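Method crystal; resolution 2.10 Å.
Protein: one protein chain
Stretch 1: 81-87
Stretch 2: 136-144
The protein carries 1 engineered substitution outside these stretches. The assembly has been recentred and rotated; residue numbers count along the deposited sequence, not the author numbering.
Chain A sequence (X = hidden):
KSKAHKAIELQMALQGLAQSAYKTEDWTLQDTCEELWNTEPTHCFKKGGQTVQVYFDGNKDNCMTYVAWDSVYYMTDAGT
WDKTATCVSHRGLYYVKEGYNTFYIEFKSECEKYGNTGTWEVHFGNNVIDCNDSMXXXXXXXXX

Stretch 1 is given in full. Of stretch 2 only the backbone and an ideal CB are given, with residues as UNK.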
# COMPACT_ATOMS: atom_id res chain seq x y z
N TRP A 81 0.37 -4.45 16.35
CA TRP A 81 1.40 -3.58 15.80
C TRP A 81 1.72 -2.38 16.68
O TRP A 81 0.83 -1.61 17.05
CB TRP A 81 1.00 -3.08 14.40
CG TRP A 81 1.00 -4.16 13.38
CD1 TRP A 81 -0.04 -4.98 13.06
CD2 TRP A 81 2.12 -4.60 12.61
NE1 TRP A 81 0.36 -5.91 12.14
CE2 TRP A 81 1.68 -5.70 11.84
CE3 TRP A 81 3.45 -4.17 12.49
CZ2 TRP A 81 2.53 -6.39 10.97
CZ3 TRP A 81 4.29 -4.85 11.62
CH2 TRP A 81 3.83 -5.95 10.87
N ASP A 82 2.99 -2.23 17.01
CA ASP A 82 3.44 -1.09 17.81
C ASP A 82 4.35 -0.24 16.94
O ASP A 82 4.93 -0.73 15.97
CB ASP A 82 4.20 -1.55 19.06
CG ASP A 82 3.27 -2.13 20.11
OD1 ASP A 82 2.20 -1.52 20.37
OD2 ASP A 82 3.62 -3.18 20.70
N LYS A 83 4.47 1.02 17.30
CA LYS A 83 5.28 1.97 16.56
C LYS A 83 6.31 2.61 17.50
O LYS A 83 5.98 3.06 18.59
CB LYS A 83 4.35 3.04 15.97
CG LYS A 83 5.01 4.24 15.34
CD LYS A 83 3.95 5.23 14.90
CE LYS A 83 4.54 6.53 14.43
NZ LYS A 83 3.48 7.47 14.00
N THR A 84 7.57 2.62 17.07
CA THR A 84 8.63 3.19 17.89
C THR A 84 9.73 3.82 17.04
O THR A 84 9.74 3.69 15.81
CB THR A 84 9.26 2.14 18.83
OG1 THR A 84 10.16 2.80 19.73
CG2 THR A 84 10.01 1.09 18.03
N ALA A 85 10.65 4.51 17.69
CA ALA A 85 11.74 5.17 16.97
C ALA A 85 12.97 4.29 16.83
O ALA A 85 13.13 3.30 17.54
CB ALA A 85 12.12 6.46 17.68
N THR A 86 13.83 4.66 15.90
CA THR A 86 15.07 3.94 15.73
C THR A 86 16.07 4.69 16.59
O THR A 86 16.08 5.92 16.60
CB THR A 86 15.56 3.94 14.28
OG1 THR A 86 14.91 2.90 13.55
CG2 THR A 86 17.07 3.74 14.23
N CYS A 87 16.89 3.96 17.33
CA CYS A 87 17.89 4.59 18.16
C CYS A 87 19.26 4.39 17.56
O CYS A 87 19.61 3.29 17.13
CB CYS A 87 17.85 4.02 19.57
SG CYS A 87 16.36 4.48 20.46
N UNK A 136 17.48 9.53 18.67
CA UNK A 136 16.36 8.80 18.09
C UNK A 136 15.26 9.78 17.79
O UNK A 136 15.24 10.88 18.34
CB UNK A 136 15.86 7.69 19.02
N UNK A 137 14.36 9.39 16.90
CA UNK A 137 13.23 10.23 16.56
C UNK A 137 12.37 10.27 17.82
O UNK A 137 12.62 9.54 18.78
CB UNK A 137 12.46 9.71 15.34
N UNK A 138 11.35 11.12 17.81
CA UNK A 138 10.45 11.23 18.95
C UNK A 138 9.25 10.28 18.79
O UNK A 138 8.42 10.17 19.68
CB UNK A 138 9.97 12.67 19.11
N UNK A 139 9.20 9.58 17.66
CA UNK A 139 8.12 8.63 17.38
C UNK A 139 7.84 7.64 18.51
O UNK A 139 8.76 7.07 19.10
CB UNK A 139 8.45 7.85 16.11
N UNK A 140 6.55 7.45 18.79
CA UNK A 140 6.11 6.50 19.82
C UNK A 140 4.82 5.84 19.32
O UNK A 140 4.44 6.01 18.16
CB UNK A 140 5.89 7.19 21.17
N UNK A 141 4.15 5.08 20.18
CA UNK A 141 2.91 4.40 19.79
C UNK A 141 1.84 5.31 19.19
O UNK A 141 0.91 4.84 18.54
CB UNK A 141 2.32 3.69 21.01
N UNK A 142 1.97 6.62 19.41
CA UNK A 142 1.01 7.58 18.89
C UNK A 142 0.95 7.56 17.36
O UNK A 142 1.98 7.45 16.69
CB UNK A 142 1.36 8.99 19.38
N UNK A 143 -0.27 7.65 16.83
CA UNK A 143 -0.49 7.66 15.39
C UNK A 143 -0.17 9.06 14.86
O UNK A 143 -0.41 10.06 15.55
CB UNK A 143 -1.93 7.25 15.05
N UNK A 144 0.37 9.12 13.65
CA UNK A 144 0.72 10.40 13.03
C UNK A 144 -0.51 11.16 12.55
O UNK A 144 -0.64 12.35 12.89
OXT UNK A 144 -1.33 10.56 11.82
CB UNK A 144 1.67 10.17 11.86

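Position 136 lies beside the far end of stretch 1. Its ideal CB is 3.0 Å from Thr86 O, which is tight, 3.6 Å from Cys87 SG and 4.2 Å from Ala85 CB. With a carbonyl pressed against CB and sulfur and methyl close by, a small, not strongly polar side chain is the natural choice; alanine, serine or cysteine would all be reasonable. The deposited residue is Cys136. Its chi1 of 4° lies between the usual wells, and its SG comes to 3.3 Å from Cys87 SG, too long for a disulfide, so the two sulfurs meet as a close nonbonded pair.

At 137 the CA-to-CB bond runs sideways, with CB 4.0 Å from Ala85 CB. Phi/psi of -68/172 is an extended conformation open to most residues, and the methyl neighbour asks for nothing polar, so alanine, serine or threonine might all serve. It is Ser137, chi1 t, whose CB packs against Ala85 CB at 3.9 Å. Its backbone is also tied to stretch 1: water 1 accepts from Ser137 N at 3.1 Å and lies 2.6 Å from Thr86 O.

Position 138 points away, with nothing of stretch 1 within 5.5 Å of its ideal CB. Stretch 1 sets no preference, though a polar residue would suit a side chain leading off from the contact; Thr138 is found.

Position 139 turns toward stretch 1. Its ideal CB lies 4.2 Å from Ala85 CB and 4.5 Å from Lys83 CE, between a methyl and the aliphatic part of a lysine. Alanine, serine or another small residue would fit these neighbours. Ser139 keeps its CB 4.2 Å from Ala85 CB, and its OG forms a weak hydrogen bond with Ser137 OG at 3.3 Å.

Position 140 points away, its ideal CB 4.9 Å from Lys83 O, so a residue serving its own loop is plausible: aspartate, asparagine or serine. Asp140 does this, its OD1 accepting from the backbone N of 142 at 2.9 Å.

At 141 CB also points away, but Lys83 N is an available donor that a short acceptor could reach by folding back; asparagine or aspartate would do, although Asp82 makes the neutral choice electrostatically easier. The residue is Asp141, chi1 m, whose OD1 accepts from Lys83 N at 3.3 Å with an angle of 159°. The cost is that the same OD1 stands 3.5 Å from Asp82 OD1, bringing like charges close together.

Position 142 points away, and stretch 1 sets no preference for its side chain, so many residues would suit. The residue is Thr142, whose O accepts from Lys83 NZ at 3.1 Å. Position 143 likewise points away, and its extended backbone suits a beta-branched residue, here Val143.

Position 144 ends the chain sideways, its ideal CB 3.9 Å from Lys83 NZ. A short acceptor is wanted: serine, threonine, asparagine or aspartate. Ser144, chi1 m, places OG 2.9 Å from Lys83 NZ and accepts its hydrogen bond, so the fully extended lysine reaches both this hydroxyl and the carbonyl of 142.

Stretch 2, residues 136-144: CSTSDDTVS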
# COMPACT_ATOMS: atom_id res chain seq x y z
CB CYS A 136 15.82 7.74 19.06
SG CYS A 136 16.58 7.72 20.71
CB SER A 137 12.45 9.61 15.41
OG SER A 137 11.30 10.38 15.10
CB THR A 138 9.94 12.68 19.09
OG1 THR A 138 9.34 13.10 17.86
CG2 THR A 138 11.08 13.61 19.41
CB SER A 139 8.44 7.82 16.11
OG SER A 139 8.46 8.64 14.96
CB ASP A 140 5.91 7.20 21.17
CG ASP A 140 4.78 8.22 21.16
OD1 ASP A 140 4.18 8.45 20.08
OD2 ASP A 140 4.50 8.80 22.24
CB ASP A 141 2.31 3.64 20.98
CG ASP A 141 3.06 2.36 21.30
OD1 ASP A 141 3.52 1.68 20.36
OD2 ASP A 141 3.16 2.03 22.50
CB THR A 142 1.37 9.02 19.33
OG1 THR A 142 1.35 9.11 20.76
CG2 THR A 142 0.39 10.03 18.75
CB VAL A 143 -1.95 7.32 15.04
CG1 VAL A 143 -2.18 7.44 13.54
CG2 VAL A 143 -2.28 5.91 15.50
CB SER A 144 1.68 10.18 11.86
OG SER A 144 2.94 9.74 12.31
O HOH W 1 14.80 7.16 14.76
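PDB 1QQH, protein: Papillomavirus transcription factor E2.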